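Local structure of glutathione S-transferase 2 (Heligmosomoides polygyrus, 1TW9) at residues 162-165 with 166-170; 85-88 with 89-92. The protein probably catalyses the conjugation of glutathione to electrophilic substrates RX, releasing a halide ion and a proton. All coordinates share one frame; numbering follows the deposited sequence.

Overall arrangement
From the N terminus the chain first builds the thioredoxin-like domain, with its mixed four-stranded sheet, and then enters the all-helical part of the glutathione transferase fold. Interaction 2 comes first, within helix 82-101; interaction 1 follows in helix 155-170. Each joins adjoining turns of one helix, so neither closes a loop, and the two stand in series without nesting or crossing. Their centres are 21 Å apart and their nearest atoms about 10 Å, with no touch. The two helices nevertheless pack together: Ile88 and Asp89 of interaction 2 meet Trp155, and His163 of interaction 1 meets Tyr95 and Tyr98. Interaction 2 also faces the second subunit; interaction 1 lies within one chain.

Interaction 1 of 2, residues 162-165 with 166-170; sequences EHVA and DMTNR
The His163 imidazole carries Met167 CG over one face, while a water sits in plane at its edge beside ND1. This is an i to i+4 contact within helix 155-170 of the helical domain of the glutathione transferase fold. CG lies 3.5 Å from the His163 ring centroid and 28° off the normal, a CH-pi contact displaced toward the rim at CE1 and NE2. Met167 SD stands more obliquely, 4.4 Å from the same centroid. The thioether chain is bent at both chi2 and chi3, which turns Met167 CE back to within 3.8 Å of His163 CE1. Tyr95 and Tyr98 also pack against the buried ring, and NE2 is hydrogen-bonded to Tyr98 OH, so both ring nitrogens have partners.

The edge water is 2.6 Å from His163 ND1 and donates to Asp166 OD2, linking ring and carboxylate through solvent. OD2 also lies in plane at the edge of the Arg170 guanidinium. The other oxygen, OD1, takes a salt bridge from Arg170 NE one turn on, met on the syn side but 35° out of the carboxylate plane. Arg170 NH2 extends the link to Pro205 O near the C terminus. Glu162, a turn before Asp166, spends its carboxylate on a salt bridge to Arg201 and a hydrogen bond from Gln20.

Val164 and Thr168 run side by side, pointing the same way; Val164 also packs on Val181 and Met185 of helix 179-189. A second water donates to Ala165 O and, weakly, to Asn169 OD1. The helical bond from Thr168 N to Val164 O is 2.9 Å long, and Thr168 OG1 donates to that same oxygen at 2.7 Å, the two donors arriving from opposite faces of the carbonyl plane.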
loop_
_atom_site.group_PDB
_atom_site.type_symbol
_atom_site.label_atom_id
_atom_site.label_comp_id
_atom_site.label_asym_id
_atom_site.label_seq_id
_atom_site.Cartn_x
_atom_site.Cartn_y
_atom_site.Cartn_z
ATOM N N GLU A 162 -15.883 -6.917 -2.448
ATOM C CA GLU A 162 -15.635 -8.008 -3.389
ATOM C C GLU A 162 -15.051 -9.231 -2.725
ATOM O O GLU A 162 -15.446 -10.361 -2.995
ATOM C CB GLU A 162 -14.708 -7.506 -4.527
ATOM C CG GLU A 162 -14.277 -8.585 -5.518
ATOM C CD GLU A 162 -15.393 -9.068 -6.478
ATOM O OE1 GLU A 162 -15.240 -10.200 -6.997
ATOM O OE2 GLU A 162 -16.461 -8.397 -6.688
ATOM N N HIS A 163 -14.158 -9.019 -1.752
ATOM C CA HIS A 163 -13.568 -10.099 -1.028
ATOM C C HIS A 163 -14.641 -10.816 -0.217
ATOM O O HIS A 163 -14.724 -12.031 -0.232
ATOM C CB HIS A 163 -12.455 -9.601 -0.100
ATOM C CG HIS A 163 -11.824 -10.706 0.698
ATOM N ND1 HIS A 163 -11.099 -11.737 0.117
ATOM C CD2 HIS A 163 -11.920 -11.013 2.014
ATOM C CE1 HIS A 163 -10.742 -12.589 1.055
ATOM N NE2 HIS A 163 -11.223 -12.176 2.214
ATOM N N VAL A 164 -15.459 -10.060 0.466
ATOM C CA VAL A 164 -16.513 -10.603 1.310
ATOM C C VAL A 164 -17.521 -11.420 0.482
ATOM O O VAL A 164 -17.934 -12.495 0.915
ATOM C CB VAL A 164 -17.152 -9.447 2.165
ATOM C CG1 VAL A 164 -18.396 -9.948 2.915
ATOM C CG2 VAL A 164 -16.115 -8.902 3.127
ATOM N N ALA A 165 -17.867 -10.938 -0.709
ATOM C CA ALA A 165 -18.755 -11.647 -1.621
ATOM C C ALA A 165 -18.168 -12.958 -2.050
ATOM O O ALA A 165 -18.809 -14.020 -2.017
ATOM C CB ALA A 165 -19.071 -10.776 -2.864
ATOM N N ASP A 166 -16.905 -12.894 -2.432
ATOM C CA ASP A 166 -16.176 -14.052 -2.853
ATOM C C ASP A 166 -16.061 -15.089 -1.752
ATOM O O ASP A 166 -16.381 -16.271 -1.978
ATOM C CB ASP A 166 -14.785 -13.638 -3.235
ATOM C CG ASP A 166 -13.933 -14.801 -3.705
ATOM O OD1 ASP A 166 -14.444 -15.799 -4.252
ATOM O OD2 ASP A 166 -12.698 -14.774 -3.545
ATOM N N MET A 167 -15.589 -14.684 -0.583
ATOM C CA MET A 167 -15.470 -15.646 0.529
ATOM C C MET A 167 -16.826 -16.219 0.954
ATOM O O MET A 167 -16.903 -17.407 1.335
ATOM C CB MET A 167 -14.772 -15.000 1.723
ATOM C CG MET A 167 -13.337 -14.568 1.473
ATOM S SD MET A 167 -12.296 -15.971 0.980
ATOM C CE MET A 167 -12.289 -15.572 -0.751
ATOM N N THR A 168 -17.878 -15.392 0.974
ATOM C CA THR A 168 -19.192 -15.880 1.387
ATOM C C THR A 168 -19.740 -16.845 0.353
ATOM O O THR A 168 -20.395 -17.781 0.692
ATOM C CB THR A 168 -20.155 -14.749 1.627
ATOM O OG1 THR A 168 -19.590 -13.870 2.583
ATOM C CG2 THR A 168 -21.462 -15.212 2.286
ATOM N N ASN A 169 -19.486 -16.612 -0.921
ATOM C CA ASN A 169 -19.798 -17.638 -1.934
ATOM C C ASN A 169 -19.120 -18.974 -1.624
ATOM O O ASN A 169 -19.758 -20.034 -1.662
ATOM C CB ASN A 169 -19.432 -17.171 -3.346
ATOM C CG ASN A 169 -20.386 -16.156 -3.861
ATOM O OD1 ASN A 169 -21.553 -16.148 -3.456
ATOM N ND2 ASN A 169 -19.933 -15.308 -4.800
ATOM N N ARG A 170 -17.854 -18.934 -1.254
ATOM C CA ARG A 170 -17.104 -20.166 -0.988
ATOM C C ARG A 170 -17.440 -20.826 0.359
ATOM O O ARG A 170 -17.507 -22.053 0.487
ATOM C CB ARG A 170 -15.619 -19.837 -1.000
ATOM C CG ARG A 170 -15.117 -19.281 -2.288
ATOM C CD ARG A 170 -13.656 -18.975 -2.233
ATOM N NE ARG A 170 -13.141 -18.366 -3.440
ATOM C CZ ARG A 170 -12.691 -19.030 -4.524
ATOM N NH1 ARG A 170 -12.691 -20.349 -4.600
ATOM N NH2 ARG A 170 -12.222 -18.333 -5.554
HETATM O O HOH W 1 -10.846 -12.547 -2.377
HETATM O O HOH W 2 -21.664 -13.716 -1.502
#

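Interaction 2 of 2, residues 85-88 with 89-92; sequences SALI and DSLA. Unlike the reference sequence in segment 89-92: Leu91 (reference Pro).
Ser85 and Asp89 are joined through two waters across one turn of helix 82-101, in a buried part of the glutathione transferase fold at the dimer interface. One water lies 3.0 Å from Ser85 OG and donates to Asp89 OD1; the other, 2.7 Å from Ser85 OG, donates to Asp89 OD2. Each carboxylate oxygen thus accepts from its own water. Asp89 CG stands opposite its own carbonyl carbon, which brings the carboxylate back over the preceding turn, with CG 3.2 Å from Ser85 O.

Charge pairing ties this group to both subunits: OD1 forms a salt bridge with Arg69 of the same chain and OD2 with Arg69 of the second subunit, while Lys73 bonds to Ser85 OG. An asparagine in place of Asp89 would probably leave Arg69 of each subunit without its shared negative partner and weaken a link across the dimer.

Packing divides among neighbours. Leu91, a proline in the reference sequence, packs on Ile136 and Phe139 of helix 119-142, and Ile88 on Trp155 and Val156. Ala86, Leu87 and Ser90 meet Leu61, Gln60 and Ala62 of the second subunit.

Among the backbone bonds, Asp89 N to Ser85 O is nearly straight, at 169° N-H...O. Leu91 N reaches Leu87 O at 3.0 Å, and this carbonyl takes a second donor: Ser90 OG, held between its own backbone N and carbonyl carbon (chi1 75°), gives its hydrogen to Leu87 O at 2.6 Å, with a C=O...OG angle of 121°.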
loop_
_atom_site.group_PDB
_atom_site.type_symbol
_atom_site.label_atom_id
_atom_site.label_comp_id
_atom_site.label_asym_id
_atom_site.label_seq_id
_atom_site.Cartn_x
_atom_site.Cartn_y
_atom_site.Cartn_z
ATOM N N SER A 85 -8.414 10.073 2.703
ATOM C CA SER A 85 -7.754 9.247 1.775
ATOM C C SER A 85 -6.721 8.343 2.466
ATOM O O SER A 85 -6.607 7.122 2.143
ATOM C CB SER A 85 -7.053 10.085 0.699
ATOM O OG SER A 85 -6.470 9.327 -0.318
ATOM N N ALA A 86 -6.131 8.868 3.512
ATOM C CA ALA A 86 -5.155 8.125 4.330
ATOM C C ALA A 86 -5.893 7.018 5.123
ATOM O O ALA A 86 -5.378 5.916 5.257
ATOM C CB ALA A 86 -4.429 9.029 5.252
ATOM N N LEU A 87 -7.067 7.289 5.680
ATOM C CA LEU A 87 -7.852 6.226 6.352
ATOM C C LEU A 87 -8.209 5.111 5.413
ATOM O O LEU A 87 -8.141 3.935 5.782
ATOM C CB LEU A 87 -9.101 6.848 6.955
ATOM C CG LEU A 87 -8.830 7.726 8.188
ATOM C CD1 LEU A 87 -10.150 8.407 8.610
ATOM C CD2 LEU A 87 -8.216 7.011 9.407
ATOM N N ILE A 88 -8.605 5.483 4.212
ATOM C CA ILE A 88 -8.946 4.501 3.197
ATOM C C ILE A 88 -7.701 3.619 2.966
ATOM O O ILE A 88 -7.767 2.371 2.916
ATOM C CB ILE A 88 -9.442 5.215 1.919
ATOM C CG1 ILE A 88 -10.876 5.862 2.139
ATOM C CG2 ILE A 88 -9.407 4.308 0.665
ATOM C CD1 ILE A 88 -11.274 6.883 1.105
ATOM N N ASP A 89 -6.587 4.275 2.729
ATOM C CA ASP A 89 -5.304 3.576 2.574
ATOM C C ASP A 89 -5.074 2.624 3.727
ATOM O O ASP A 89 -4.638 1.489 3.522
ATOM C CB ASP A 89 -4.125 4.514 2.526
ATOM C CG ASP A 89 -4.054 5.336 1.307
ATOM O OD1 ASP A 89 -4.726 5.003 0.285
ATOM O OD2 ASP A 89 -3.306 6.337 1.213
ATOM N N SER A 90 -5.294 3.086 4.938
ATOM C CA SER A 90 -4.998 2.282 6.124
ATOM C C SER A 90 -5.868 1.005 6.100
ATOM O O SER A 90 -5.377 -0.072 6.448
ATOM C CB SER A 90 -5.193 3.063 7.447
ATOM O OG SER A 90 -6.554 3.223 7.738
ATOM N N LEU A 91 -7.132 1.119 5.657
ATOM C CA LEU A 91 -8.022 -0.052 5.606
ATOM C C LEU A 91 -7.545 -1.052 4.525
ATOM O O LEU A 91 -7.653 -2.254 4.695
ATOM C CB LEU A 91 -9.469 0.400 5.356
ATOM C CG LEU A 91 -10.063 0.965 6.665
ATOM C CD1 LEU A 91 -11.147 1.898 6.255
ATOM C CD2 LEU A 91 -10.554 -0.201 7.476
ATOM N N ALA A 92 -7.065 -0.547 3.372
ATOM C CA ALA A 92 -6.616 -1.384 2.308
ATOM C C ALA A 92 -5.353 -2.078 2.746
ATOM O O ALA A 92 -5.131 -3.240 2.397
ATOM C CB ALA A 92 -6.356 -0.593 1.114
HETATM O O HOH W 3 -6.793 6.390 -0.989
HETATM O O HOH W 4 -3.853 8.492 -0.270
#